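PDB 3GG7: uncharacterized protein from Deinococcus radiodurans, which is of unknown function but binds manganese and, as a TatD-type member of the metallo-dependent hydrolases, probably hydrolyses ester bonds. Local coordinates for residues T29-T34 with W54-F59; R82-V87 with G117-S122. All blocks are in the same frame, centred on the assembly; numbering follows the deposited sequence.

In the fold
Contact 1 comes first along the chain and closes before contact 2 begins, and their centres lie about 9 Å apart. Each joins the two parallel strands of a beta-alpha-beta unit: 29-32 and 53-55 around helix 40-44 in contact 1, then 83-88 and 119-124 around helix 99-115 in contact 2. The two units meet where 54-59 runs beside 82-87. There Leu57 O lies 2.9 Å from Gly85 N and Phe59 N lies 2.9 Å from Glu86 O, probable hydrogen bonds both. Phe83 also packs on Leu31 and Ala56. Together the contacts carry part of the TIM-barrel wall, with the manganese held by Glu86 near Val33.

Contact 1 (T29-T34 with W54-F59); sequences TVLSVT and WTALGF
Thr34 OG1 donates to Ala56 O at 2.7 Å and in turn accepts from Gly58 N at 2.8 Å, the latter bond weak because it is strongly bent. The hydroxyl reaches both because chi1 of 49° places OG1 between the backbone N and the carbonyl carbon, and so it joins the two chains beyond the bond from Ala56 N to Ser32 O. Gly58 passes close here: a CB on it would run into Thr34 O. Before this, a ladder of parallel-strand bonds links the backbones. Trp54 N donates to Val30 O nearly in line with the carbonyl, Ser32 N to Trp54 O at 2.8 Å, and Ala56 N to Ser32 O at 2.8 Å. On the face carrying Ser32 and Thr55, one water ties the two hydroxyls together, 2.7 Å from Ser32 OG and 2.8 Å from Thr55 OG1; Thr43 and Trp40 of helix 40-44 cover this side.

On the face with Leu31 and Trp54 the contacts are mainly between carbon atoms. Thr29 CG2 sits over the centre of the six-membered ring of Trp54, a CH-pi contact of 3.6 Å to the centroid with the methyl 10° off the ring normal. The indole NE1 is taken by Pro51 O. Further along, Ala56 CB lies against Leu31 CD1 and against Val33 CG1, the latter 4.1 Å away. Val33 itself touches the metal ligands His7 and His9. This is the parallel strand pairing of a beta-alpha-beta unit in a TIM barrel, its C-terminal strand ends running up to the manganese site.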
loop_
_atom_site.group_PDB
_atom_site.type_symbol
_atom_site.label_atom_id
_atom_site.label_comp_id
_atom_site.label_asym_id
_atom_site.label_seq_id
_atom_site.Cartn_x
_atom_site.Cartn_y
_atom_site.Cartn_z
ATOM N N THR A 29 -7.002 -0.197 -12.412
ATOM C CA THR A 29 -5.602 -0.336 -12.066
ATOM C C THR A 29 -5.422 -0.770 -10.626
ATOM O O THR A 29 -5.978 -0.172 -9.703
ATOM C CB THR A 29 -4.856 0.968 -12.292
ATOM O OG1 THR A 29 -5.073 1.397 -13.638
ATOM C CG2 THR A 29 -3.362 0.821 -12.001
ATOM N N VAL A 30 -4.646 -1.830 -10.427
ATOM C CA VAL A 30 -4.399 -2.349 -9.099
ATOM C C VAL A 30 -2.913 -2.482 -8.802
ATOM O O VAL A 30 -2.120 -2.863 -9.673
ATOM C CB VAL A 30 -5.098 -3.707 -8.841
ATOM C CG1 VAL A 30 -6.617 -3.578 -9.003
ATOM C CG2 VAL A 30 -4.552 -4.800 -9.779
ATOM N N LEU A 31 -2.534 -2.124 -7.582
ATOM C CA LEU A 31 -1.210 -2.450 -7.067
ATOM C C LEU A 31 -1.351 -3.751 -6.315
ATOM O O LEU A 31 -1.820 -3.816 -5.192
ATOM C CB LEU A 31 -0.636 -1.345 -6.165
ATOM C CG LEU A 31 0.813 -1.590 -5.776
ATOM C CD1 LEU A 31 1.711 -1.250 -6.974
ATOM C CD2 LEU A 31 1.190 -0.763 -4.513
ATOM N N SER A 32 -0.872 -4.798 -6.974
ATOM C CA SER A 32 -0.940 -6.173 -6.499
ATOM C C SER A 32 0.274 -6.411 -5.595
ATOM O O SER A 32 1.396 -6.584 -6.099
ATOM C CB SER A 32 -0.924 -7.095 -7.729
ATOM O OG SER A 32 -0.913 -8.477 -7.377
ATOM N N VAL A 33 0.071 -6.353 -4.284
ATOM C CA VAL A 33 1.162 -6.439 -3.324
ATOM C C VAL A 33 1.429 -7.875 -2.900
ATOM O O VAL A 33 0.527 -8.747 -2.978
ATOM C CB VAL A 33 0.924 -5.525 -2.090
ATOM C CG1 VAL A 33 0.887 -4.031 -2.535
ATOM C CG2 VAL A 33 -0.400 -5.881 -1.361
ATOM N N THR A 34 2.660 -8.128 -2.455
ATOM C CA THR A 34 3.058 -9.467 -1.996
ATOM C C THR A 34 3.426 -9.446 -0.513
ATOM O O THR A 34 3.691 -8.370 0.081
ATOM C CB THR A 34 4.207 -10.037 -2.852
ATOM O OG1 THR A 34 5.263 -9.078 -2.996
ATOM C CG2 THR A 34 3.731 -10.400 -4.254
ATOM N N TRP A 54 -0.303 -4.126 -11.598
ATOM C CA TRP A 54 1.056 -3.650 -11.323
ATOM C C TRP A 54 1.519 -4.332 -10.046
ATOM O O TRP A 54 0.988 -4.074 -8.955
ATOM C CB TRP A 54 1.029 -2.133 -11.111
ATOM C CG TRP A 54 0.514 -1.318 -12.273
ATOM C CD1 TRP A 54 0.133 -1.765 -13.516
ATOM C CD2 TRP A 54 0.360 0.116 -12.305
ATOM N NE1 TRP A 54 -0.243 -0.698 -14.299
ATOM C CE2 TRP A 54 -0.121 0.460 -13.578
ATOM C CE3 TRP A 54 0.581 1.131 -11.366
ATOM C CZ2 TRP A 54 -0.403 1.781 -13.945
ATOM C CZ3 TRP A 54 0.320 2.435 -11.738
ATOM C CH2 TRP A 54 -0.163 2.745 -13.029
ATOM N N THR A 55 2.519 -5.194 -10.163
ATOM C CA THR A 55 2.898 -6.071 -9.054
ATOM C C THR A 55 4.048 -5.449 -8.236
ATOM O O THR A 55 5.041 -4.916 -8.794
ATOM C CB THR A 55 3.309 -7.454 -9.568
ATOM O OG1 THR A 55 2.382 -7.923 -10.561
ATOM C CG2 THR A 55 3.399 -8.477 -8.418
ATOM N N ALA A 56 3.898 -5.515 -6.908
ATOM C CA ALA A 56 4.860 -4.960 -5.937
ATOM C C ALA A 56 5.519 -6.129 -5.167
ATOM O O ALA A 56 4.890 -7.183 -4.943
ATOM C CB ALA A 56 4.160 -3.997 -4.976
ATOM N N LEU A 57 6.797 -5.937 -4.829
ATOM C CA LEU A 57 7.667 -6.903 -4.189
ATOM C C LEU A 57 7.712 -6.539 -2.706
ATOM O O LEU A 57 8.158 -5.449 -2.324
ATOM C CB LEU A 57 9.056 -6.838 -4.806
ATOM C CG LEU A 57 10.085 -7.757 -4.200
ATOM C CD1 LEU A 57 9.774 -9.188 -4.553
ATOM C CD2 LEU A 57 11.470 -7.361 -4.778
ATOM N N GLY A 58 7.261 -7.457 -1.851
ATOM C CA GLY A 58 7.029 -7.142 -0.446
ATOM C C GLY A 58 7.608 -8.132 0.533
ATOM O O GLY A 58 8.205 -9.152 0.157
ATOM N N PHE A 59 7.451 -7.790 1.808
ATOM C CA PHE A 59 7.748 -8.691 2.921
ATOM C C PHE A 59 6.974 -8.144 4.125
ATOM O O PHE A 59 7.347 -7.145 4.729
ATOM C CB PHE A 59 9.236 -8.719 3.231
ATOM C CG PHE A 59 9.718 -10.002 3.847
ATOM C CD1 PHE A 59 8.862 -10.884 4.501
ATOM C CD2 PHE A 59 11.041 -10.309 3.802
ATOM C CE1 PHE A 59 9.351 -12.062 5.066
ATOM C CE2 PHE A 59 11.525 -11.495 4.350
ATOM C CZ PHE A 59 10.675 -12.361 4.988
HETATM O O HOH W 1 0.178 -9.430 -9.626
#

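Contact 2 (R82-V87 with G117-S122). With MN (manganese (II) ion), chain B.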
loop_
_atom_site.group_PDB
_atom_site.type_symbol
_atom_site.label_atom_id
_atom_site.label_comp_id
_atom_site.label_asym_id
_atom_site.label_seq_id
_atom_site.Cartn_x
_atom_site.Cartn_y
_atom_site.Cartn_z
ATOM N N ARG A 82 9.222 -1.463 -10.070
ATOM C CA ARG A 82 9.336 -0.127 -9.487
ATOM C C ARG A 82 8.568 -0.007 -8.175
ATOM O O ARG A 82 8.639 1.034 -7.514
ATOM C CB ARG A 82 8.926 0.948 -10.500
ATOM C CG ARG A 82 7.493 1.096 -10.825
ATOM C CD ARG A 82 7.252 2.036 -12.071
ATOM N NE ARG A 82 7.862 1.575 -13.333
ATOM C CZ ARG A 82 8.679 2.290 -14.126
ATOM N NH1 ARG A 82 9.024 3.546 -13.837
ATOM N NH2 ARG A 82 9.181 1.749 -15.226
ATOM N N PHE A 83 7.838 -1.064 -7.774
ATOM C CA PHE A 83 6.941 -1.005 -6.628
ATOM C C PHE A 83 7.345 -2.020 -5.581
ATOM O O PHE A 83 7.570 -3.203 -5.899
ATOM C CB PHE A 83 5.491 -1.292 -7.017
ATOM C CG PHE A 83 4.983 -0.457 -8.174
ATOM C CD1 PHE A 83 4.594 0.870 -7.981
ATOM C CD2 PHE A 83 4.850 -1.015 -9.434
ATOM C CE1 PHE A 83 4.117 1.608 -9.059
ATOM C CE2 PHE A 83 4.381 -0.280 -10.499
ATOM C CZ PHE A 83 3.991 1.046 -10.284
ATOM N N VAL A 84 7.429 -1.557 -4.338
ATOM C CA VAL A 84 7.769 -2.387 -3.171
ATOM C C VAL A 84 6.595 -2.351 -2.203
ATOM O O VAL A 84 6.132 -1.280 -1.822
ATOM C CB VAL A 84 9.085 -1.913 -2.496
ATOM C CG1 VAL A 84 9.264 -2.501 -1.083
ATOM C CG2 VAL A 84 10.245 -2.315 -3.438
ATOM N N GLY A 85 6.076 -3.515 -1.815
ATOM C CA GLY A 85 5.000 -3.608 -0.832
ATOM C C GLY A 85 4.395 -4.998 -0.897
ATOM O O GLY A 85 4.505 -5.666 -1.928
ATOM N N GLU A 86 3.758 -5.466 0.187
ATOM C CA GLU A 86 3.578 -4.715 1.423
ATOM C C GLU A 86 4.805 -4.883 2.316
ATOM O O GLU A 86 5.303 -5.997 2.515
ATOM C CB GLU A 86 2.340 -5.266 2.137
ATOM C CG GLU A 86 1.995 -4.536 3.423
ATOM C CD GLU A 86 0.563 -4.712 3.853
ATOM O OE1 GLU A 86 -0.189 -5.477 3.186
ATOM O OE2 GLU A 86 0.188 -4.071 4.855
ATOM N N VAL A 87 5.290 -3.757 2.866
ATOM C CA VAL A 87 6.465 -3.742 3.756
ATOM C C VAL A 87 6.137 -2.848 4.938
ATOM O O VAL A 87 5.191 -2.062 4.852
ATOM C CB VAL A 87 7.732 -3.245 3.069
ATOM C CG1 VAL A 87 8.164 -4.194 1.924
ATOM C CG2 VAL A 87 7.547 -1.817 2.526
ATOM N N GLY A 117 18.238 2.636 -6.502
ATOM C CA GLY A 117 17.824 3.932 -7.041
ATOM C C GLY A 117 16.457 4.431 -6.603
ATOM O O GLY A 117 15.911 5.379 -7.172
ATOM N N GLY A 118 15.907 3.806 -5.568
ATOM C CA GLY A 118 14.635 4.242 -4.993
ATOM C C GLY A 118 13.459 3.495 -5.599
ATOM O O GLY A 118 13.493 3.091 -6.756
ATOM N N ARG A 119 12.424 3.301 -4.790
ATOM C CA ARG A 119 11.189 2.635 -5.229
ATOM C C ARG A 119 9.967 3.347 -4.657
ATOM O O ARG A 119 10.070 4.128 -3.690
ATOM C CB ARG A 119 11.177 1.161 -4.751
ATOM C CG ARG A 119 12.254 0.270 -5.362
ATOM C CD ARG A 119 11.988 0.067 -6.839
ATOM N NE ARG A 119 12.878 -0.875 -7.498
ATOM C CZ ARG A 119 14.063 -0.567 -8.019
ATOM N NH1 ARG A 119 14.586 0.649 -7.863
ATOM N NH2 ARG A 119 14.777 -1.495 -8.637
ATOM N N ILE A 120 8.813 3.061 -5.239
ATOM C CA ILE A 120 7.523 3.478 -4.716
ATOM C C ILE A 120 7.130 2.402 -3.700
ATOM O O ILE A 120 7.064 1.220 -4.043
ATOM C CB ILE A 120 6.487 3.593 -5.837
ATOM C CG1 ILE A 120 6.843 4.752 -6.782
ATOM C CG2 ILE A 120 5.087 3.745 -5.254
ATOM C CD1 ILE A 120 6.090 4.686 -8.119
ATOM N N LEU A 121 6.912 2.801 -2.450
ATOM C CA LEU A 121 6.730 1.868 -1.330
ATOM C C LEU A 121 5.286 1.944 -0.843
ATOM O O LEU A 121 4.763 3.046 -0.598
ATOM C CB LEU A 121 7.644 2.257 -0.167
ATOM C CG LEU A 121 9.044 2.728 -0.546
ATOM C CD1 LEU A 121 9.713 3.300 0.684
ATOM C CD2 LEU A 121 9.838 1.609 -1.136
ATOM N N SER A 122 4.645 0.789 -0.657
ATOM C CA SER A 122 3.325 0.711 -0.024
ATOM C C SER A 122 3.526 0.091 1.354
ATOM O O SER A 122 3.858 -1.108 1.494
ATOM C CB SER A 122 2.348 -0.087 -0.875
ATOM O OG SER A 122 1.074 -0.053 -0.297
HETATM MN MN MN B . -2.245 -5.184 2.784
HETATM O O HOH W 2 -2.740 -4.898 4.739
#
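Arg119 has CG anti to the carbonyl carbon (chi1 -65°), which lays CG against Val84 CG2 at 3.8 Å, the two side chains crossing at about a right angle. A bend at chi2 (-68°) then turns CD back over the backbone of Arg82, 3.6 Å from Arg82 O. The guanidinium ends among carbonyls: NH1 gives to Gly118 O at 2.9 Å, the acceptor in the guanidinium plane but the donor well above the carbonyl plane, and also to His116 O, while NH2 gives to Leu78 O. An alanine here would probably leave those three carbonyls without this donor and open a gap where CG and CD lie against Val84 CG2 and Arg82 O.

Between the strands, Ile120 N donates to Arg82 O, Val84 N to Ile120 O at 2.8 Å, and Ser122 N to Val84 O. Past the corner at Glu86, preceded by a cis peptide, Val87 N makes a weak bond to Ser122 O. Phe83 and Ile120 lie side by side on one face, CE1 of the ring 3.8 Å from Ile120 CD1, with Leu242 of helix 227-243 against both. On the other face Val84 CB meets Leu121 CD2 at 3.8 Å, and Cys113 of helix 99-115 packs on both.

Glu86, extended, binds manganese through OE1 at 2.1 Å. OE2 accepts from a metal-bound water at 3.0 Å and is hydrogen-bonded to His124 ND1. Ser122 OG is hydrogen-bonded to ND1 of His7, a second-shell contact that is likely to fix the turn of this ligand's ring. With His7, His9 and Asp196 completing the protein ligands, the arrangement is the metal centre at the C-terminal ends of the strands of a TIM barrel, as in TatD-type hydrolases.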